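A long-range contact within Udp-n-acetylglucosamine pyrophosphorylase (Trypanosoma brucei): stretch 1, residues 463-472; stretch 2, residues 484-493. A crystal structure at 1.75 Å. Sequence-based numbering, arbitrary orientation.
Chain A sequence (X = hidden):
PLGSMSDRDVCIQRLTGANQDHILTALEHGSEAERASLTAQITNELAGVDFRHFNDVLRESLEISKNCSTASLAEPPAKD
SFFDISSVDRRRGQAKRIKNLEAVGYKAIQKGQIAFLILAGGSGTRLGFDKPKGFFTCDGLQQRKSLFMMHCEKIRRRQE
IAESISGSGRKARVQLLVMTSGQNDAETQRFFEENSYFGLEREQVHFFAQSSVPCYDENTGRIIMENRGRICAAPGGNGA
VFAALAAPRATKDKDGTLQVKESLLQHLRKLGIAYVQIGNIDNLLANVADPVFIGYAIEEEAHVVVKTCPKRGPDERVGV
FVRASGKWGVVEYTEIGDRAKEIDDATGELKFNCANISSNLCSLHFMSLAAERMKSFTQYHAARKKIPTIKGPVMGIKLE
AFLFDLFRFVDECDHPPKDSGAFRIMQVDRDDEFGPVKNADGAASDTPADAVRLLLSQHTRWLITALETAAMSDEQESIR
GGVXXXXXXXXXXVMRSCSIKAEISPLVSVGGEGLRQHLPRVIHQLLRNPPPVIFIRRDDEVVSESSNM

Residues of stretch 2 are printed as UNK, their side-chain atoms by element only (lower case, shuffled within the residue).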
ATOM      1  N   LEU A 463       6.573 -23.586  -9.483  1.00 14.15           N
ATOM      2  CA  LEU A 463       6.670 -25.040  -9.320  1.00 14.67           C
ATOM      3  C   LEU A 463       7.273 -25.712 -10.557  1.00 15.35           C
ATOM      4  O   LEU A 463       8.130 -26.598 -10.421  1.00 15.52           O
ATOM      5  CB  LEU A 463       5.291 -25.622  -8.987  1.00 14.18           C
ATOM      6  CG  LEU A 463       5.279 -27.138  -8.755  1.00 14.25           C
ATOM      7  CD1 LEU A 463       6.283 -27.520  -7.669  1.00 14.36           C
ATOM      8  CD2 LEU A 463       3.866 -27.583  -8.381  1.00 13.82           C
ATOM      9  N   ILE A 464       6.854 -25.275 -11.752  1.00 15.75           N
ATOM     10  CA  ILE A 464       7.425 -25.791 -13.019  1.00 18.02           C
ATOM     11  C   ILE A 464       8.929 -25.524 -13.070  1.00 18.05           C
ATOM     12  O   ILE A 464       9.709 -26.423 -13.378  1.00 17.86           O
ATOM     13  CB  ILE A 464       6.704 -25.250 -14.269  1.00 18.51           C
ATOM     14  CG1 ILE A 464       5.312 -25.851 -14.337  1.00 19.94           C
ATOM     15  CG2 ILE A 464       7.447 -25.608 -15.570  1.00 19.39           C
ATOM     16  CD1 ILE A 464       4.405 -25.203 -15.351  1.00 20.97           C
ATOM     17  N   THR A 465       9.338 -24.319 -12.680  1.00 19.00           N
ATOM     18  CA  THR A 465      10.768 -24.001 -12.566  1.00 19.32           C
ATOM     19  C   THR A 465      11.512 -24.910 -11.587  1.00 19.79           C
ATOM     20  O   THR A 465      12.622 -25.393 -11.888  1.00 20.79           O
ATOM     21  CB  THR A 465      10.973 -22.525 -12.154  1.00 19.77           C
ATOM     22  OG1 THR A 465      10.417 -21.689 -13.172  1.00 20.46           O
ATOM     23  CG2 THR A 465      12.462 -22.213 -11.985  1.00 20.24           C
ATOM     24  N   ALA A 466      10.920 -25.150 -10.416  1.00 18.15           N
ATOM     25  CA  ALA A 466      11.550 -26.034  -9.432  1.00 19.13           C
ATOM     26  C   ALA A 466      11.681 -27.464  -9.980  1.00 20.49           C
ATOM     27  O   ALA A 466      12.711 -28.120  -9.789  1.00 20.67           O
ATOM     28  CB  ALA A 466      10.779 -26.030  -8.128  1.00 18.87           C
ATOM     29  N   LEU A 467      10.642 -27.926 -10.680  1.00 20.29           N
ATOM     30  CA  LEU A 467      10.655 -29.262 -11.275  1.00 21.50           C
ATOM     31  C   LEU A 467      11.714 -29.402 -12.364  1.00 23.34           C
ATOM     32  O   LEU A 467      12.406 -30.430 -12.443  1.00 23.90           O
ATOM     33  CB  LEU A 467       9.268 -29.617 -11.820  1.00 20.71           C
ATOM     34  CG  LEU A 467       8.268 -30.077 -10.754  1.00 21.48           C
ATOM     35  CD1 LEU A 467       6.837 -30.146 -11.292  1.00 20.14           C
ATOM     36  CD2 LEU A 467       8.708 -31.418 -10.173  1.00 20.55           C
ATOM     37  N   GLU A 468      11.855 -28.365 -13.185  1.00 25.05           N
ATOM     38  CA  GLU A 468      12.835 -28.360 -14.268  1.00 28.15           C
ATOM     39  C   GLU A 468      14.276 -28.311 -13.761  1.00 30.27           C
ATOM     40  O   GLU A 468      15.168 -28.904 -14.380  1.00 31.31           O
ATOM     41  CB  GLU A 468      12.580 -27.219 -15.251  1.00 29.38           C
ATOM     42  CG  GLU A 468      11.448 -27.496 -16.229  1.00 31.61           C
ATOM     43  CD  GLU A 468      11.070 -26.284 -17.056  1.00 33.47           C
ATOM     44  OE1 GLU A 468      11.264 -25.140 -16.578  1.00 36.22           O
ATOM     45  OE2 GLU A 468      10.571 -26.473 -18.186  1.00 35.74           O
ATOM     46  N   THR A 469      14.502 -27.618 -12.646  1.00 30.48           N
ATOM     47  CA  THR A 469      15.824 -27.608 -12.024  1.00 31.81           C
ATOM     48  C   THR A 469      16.194 -29.005 -11.532  1.00 33.81           C
ATOM     49  O   THR A 469      17.320 -29.462 -11.757  1.00 34.11           O
ATOM     50  CB  THR A 469      15.938 -26.579 -10.885  1.00 31.78           C
ATOM     51  OG1 THR A 469      15.616 -25.286 -11.401  1.00 31.04           O
ATOM     52  CG2 THR A 469      17.374 -26.541 -10.338  1.00 33.36           C
ATOM     53  N   ALA A 470      15.240 -29.673 -10.877  1.00 32.07           N
ATOM     54  CA  ALA A 470      15.430 -31.049 -10.416  1.00 33.71           C
ATOM     55  C   ALA A 470      15.656 -32.016 -11.580  1.00 35.96           C
ATOM     56  O   ALA A 470      16.457 -32.954 -11.460  1.00 35.90           O
ATOM     57  CB  ALA A 470      14.265 -31.490  -9.551  1.00 32.87           C
ATOM     58  N   ALA A 471      14.979 -31.768 -12.703  1.00 35.55           N
ATOM     59  CA  ALA A 471      15.187 -32.537 -13.940  1.00 38.69           C
ATOM     60  C   ALA A 471      16.646 -32.468 -14.407  1.00 40.89           C
ATOM     61  O   ALA A 471      17.152 -33.403 -15.028  1.00 38.92           O
ATOM     62  CB  ALA A 471      14.254 -32.057 -15.039  1.00 35.70           C
ATOM     63  N   MET A 472      17.312 -31.353 -14.108  1.00 44.74           N
ATOM     64  CA  MET A 472      18.755 -31.238 -14.319  1.00 47.12           C
ATOM     65  C   MET A 472      19.470 -31.630 -13.026  1.00 47.34           C
ATOM     66  O   MET A 472      20.631 -31.289 -12.805  1.00 49.52           O
ATOM     67  CB  MET A 472      19.139 -29.818 -14.763  1.00 49.16           C
ATOM     68  CG  MET A 472      18.381 -29.286 -15.978  1.00 51.03           C
ATOM     69  SD  MET A 472      18.167 -30.483 -17.316  1.00 58.20           S
ATOM     70  CE  MET A 472      17.721 -29.419 -18.688  1.00 52.72           C
ATOM     71  N   UNK A 484      14.039 -38.524  -8.746  1.00 43.16           N
ATOM     72  CA  UNK A 484      14.537 -39.097  -9.998  1.00 43.82           C
ATOM     73  C   UNK A 484      14.422 -38.107 -11.163  1.00 44.24           C
ATOM     74  O   UNK A 484      13.363 -37.516 -11.391  1.00 43.98           O
ATOM     75  c   UNK A 484      13.810 -40.420 -10.318  1.00 43.55           C
ATOM     76  o   UNK A 484      13.345 -41.036 -12.577  1.00 42.44           O
ATOM     77  o   UNK A 484      15.362 -41.436 -11.842  1.00 44.71           O
ATOM     78  c   UNK A 484      14.203 -41.003 -11.673  1.00 44.21           C
ATOM     79  N   UNK A 485      15.525 -37.938 -11.889  1.00 43.71           N
ATOM     80  CA  UNK A 485      15.585 -37.045 -13.047  1.00 42.15           C
ATOM     81  C   UNK A 485      14.437 -37.271 -14.047  1.00 42.71           C
ATOM     82  O   UNK A 485      13.787 -36.313 -14.486  1.00 38.53           O
ATOM     83  c   UNK A 485      16.917 -36.638 -15.187  1.00 45.51           C
ATOM     84  c   UNK A 485      18.005 -36.336 -12.944  1.00 44.06           C
ATOM     85  c   UNK A 485      16.972 -37.125 -13.741  1.00 44.78           C
ATOM     86  N   UNK A 486      14.185 -38.532 -14.399  1.00 39.32           N
ATOM     87  CA  UNK A 486      13.131 -38.842 -15.366  1.00 38.31           C
ATOM     88  C   UNK A 486      11.715 -38.638 -14.796  1.00 35.21           C
ATOM     89  O   UNK A 486      10.816 -38.227 -15.530  1.00 35.10           O
ATOM     90  c   UNK A 486      14.640 -40.379 -16.708  1.00 36.64           C
ATOM     91  c   UNK A 486      13.289 -40.246 -16.001  1.00 38.59           C
ATOM     92  o   UNK A 486      13.179 -41.250 -14.987  1.00 39.77           O
ATOM     93  N   UNK A 487      11.529 -38.900 -13.502  1.00 33.64           N
ATOM     94  CA  UNK A 487      10.232 -38.677 -12.836  1.00 34.76           C
ATOM     95  C   UNK A 487       9.868 -37.192 -12.730  1.00 34.05           C
ATOM     96  O   UNK A 487       8.690 -36.823 -12.820  1.00 29.43           O
ATOM     97  c   UNK A 487       9.715 -41.373 -10.056  1.00 37.70           C
ATOM     98  o   UNK A 487       9.382 -42.571  -9.958  1.00 40.66           O
ATOM     99  c   UNK A 487      10.016 -40.813 -11.437  1.00 37.52           C
ATOM    100  c   UNK A 487      10.195 -39.299 -11.443  1.00 33.84           C
ATOM    101  o   UNK A 487       9.797 -40.635  -9.057  1.00 43.09           O
ATOM    102  N   UNK A 488      10.879 -36.354 -12.502  1.00 32.28           N
ATOM    103  CA  UNK A 488      10.681 -34.902 -12.490  1.00 31.28           C
ATOM    104  C   UNK A 488      10.279 -34.415 -13.884  1.00 31.39           C
ATOM    105  O   UNK A 488       9.369 -33.594 -14.038  1.00 30.66           O
ATOM    106  c   UNK A 488      11.946 -34.202 -12.004  1.00 31.36           C
ATOM    107  N   UNK A 489      10.951 -34.953 -14.895  1.00 31.71           N
ATOM    108  CA  UNK A 489      10.668 -34.681 -16.294  1.00 33.36           C
ATOM    109  C   UNK A 489       9.247 -35.120 -16.651  1.00 32.32           C
ATOM    110  O   UNK A 489       8.501 -34.381 -17.295  1.00 30.93           O
ATOM    111  n   UNK A 489      15.905 -34.569 -19.326  1.00 43.65           N
ATOM    112  c   UNK A 489      14.496 -34.107 -19.207  1.00 42.17           C
ATOM    113  c   UNK A 489      12.200 -34.678 -18.363  1.00 37.89           C
ATOM    114  c   UNK A 489      13.568 -35.228 -18.755  1.00 40.14           C
ATOM    115  c   UNK A 489      11.687 -35.431 -17.157  1.00 35.73           C
ATOM    116  N   UNK A 490       8.871 -36.321 -16.219  1.00 32.22           N
ATOM    117  CA  UNK A 490       7.493 -36.798 -16.408  1.00 31.31           C
ATOM    118  C   UNK A 490       6.468 -35.924 -15.680  1.00 29.08           C
ATOM    119  O   UNK A 490       5.398 -35.622 -16.227  1.00 27.67           O
ATOM    120  c   UNK A 490       7.351 -38.248 -15.951  1.00 33.58           C
ATOM    121  c   UNK A 490       7.837 -39.265 -16.971  1.00 36.67           C
ATOM    122  o   UNK A 490       8.970 -41.356 -17.003  1.00 39.08           O
ATOM    123  o   UNK A 490       7.836 -40.872 -15.187  1.00 40.09           O
ATOM    124  c   UNK A 490       8.237 -40.592 -16.341  1.00 39.32           C
ATOM    125  N   UNK A 491       6.789 -35.540 -14.445  1.00 27.00           N
ATOM    126  CA  UNK A 491       5.906 -34.688 -13.649  1.00 26.09           C
ATOM    127  C   UNK A 491       5.639 -33.332 -14.326  1.00 25.84           C
ATOM    128  O   UNK A 491       4.503 -32.843 -14.301  1.00 24.61           O
ATOM    129  c   UNK A 491       6.454 -34.503 -12.240  1.00 25.86           C
ATOM    130  N   UNK A 492       6.667 -32.749 -14.946  1.00 26.05           N
ATOM    131  CA  UNK A 492       6.520 -31.481 -15.654  1.00 25.69           C
ATOM    132  C   UNK A 492       5.606 -31.683 -16.852  1.00 25.62           C
ATOM    133  O   UNK A 492       4.763 -30.829 -17.151  1.00 24.90           O
ATOM    134  c   UNK A 492       8.785 -30.619 -14.968  1.00 29.16           C
ATOM    135  c   UNK A 492       7.651 -29.616 -16.942  1.00 27.80           C
ATOM    136  c   UNK A 492       7.870 -30.897 -16.140  1.00 26.73           C
ATOM    137  N   UNK A 493       5.783 -32.810 -17.547  1.00 24.68           N
ATOM    138  CA  UNK A 493       4.952 -33.104 -18.709  1.00 23.57           C
ATOM    139  C   UNK A 493       3.486 -33.220 -18.316  1.00 23.21           C
ATOM    140  O   UNK A 493       2.610 -32.753 -19.059  1.00 24.05           O
ATOM    141  c   UNK A 493       5.436 -34.359 -19.439  1.00 24.40           C
TER

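Position 484 carries two side-chain carbons, the second bearing two oxygens, and its CA-to-CB bond points away from stretch 1, with no contact. This is Asp484, the N-cap: its OD2 accepts from the backbone N of residue 487 at 3.0 Å, satisfying an amide that the first helical turn leaves without a partner.

At 485 one carbon bears two more, a beta-branched, wholly apolar side chain lying against the backbone of Ala470 and Ala471. It is Val485, whose CG1 comes within 3.2 Å of Ala471 O and whose CG2 lies 4.0 Å from Ala470 O; its two methyls cover the backbone there.

Position 486 has a carbon carrying one oxygen and one carbon, and points away from stretch 1. This is Thr486; its OG1 donates to Asp484 OD2 over a very short 2.4 Å, so the same carboxylate oxygen serves both a hydroxyl and an amide.

Position 487 shows three carbons, the third carrying two oxygens, out of reach of stretch 1: Glu487, the residue whose N is capped.

The single carbon at 488, its CB, points toward the first helix, 3.8 Å from Leu467 O, 4.3 Å from Ala470 CB and 4.4 Å from Ala471 CB. This is Ala488, buried, its one methyl fitting among three residues where the helices pack closely.

At position 489 four carbons in a row end in a nitrogen; the CA-to-CB bond points sideways, but the chain's end comes nearer to stretch 1. This is Lys489. Its backbone N lies 4.4 Å from Ala471 CB; the long chain suits an exposed border, its charge free of the apolar centre.

Position 490 has three carbons and a terminal pair of oxygens, with no contact across: Glu490, an acidic residue on an exposed face.

The lone carbon at 491, its CB, points toward stretch 1, 4.3 Å from Leu467 CD2. It is Ala491, small and buried beside the leucine.

Position 492 repeats the three-carbon fork, buried against Leu467 and Ile464 and also near Glu468. This is Val492: CG2 lies 3.3 Å from Leu467 CB, and CG1 4.2 Å from Ile464 CG2, its compact branches filling space between these side chains.

Position 493 has one carbon, exposed and out of reach: Ala493.

The helices run nearly antiparallel, at 151°, with axes approaching to 8.1 Å. No hydrogen bond crosses between them; the two stretches bury 430 Å² between them, and the side-chain contacts are mainly apolar. Alanines on both sides permit the close approach near Ala471 and Ala488, whereas Leu467 and Val492 supply bulk farther along. Each helix makes its own i to i+4 backbone hydrogen bonds, and the two are joined by side chains packing on side chains and on backbone.

Stretch 2 484-493: DVTEAKEAVA
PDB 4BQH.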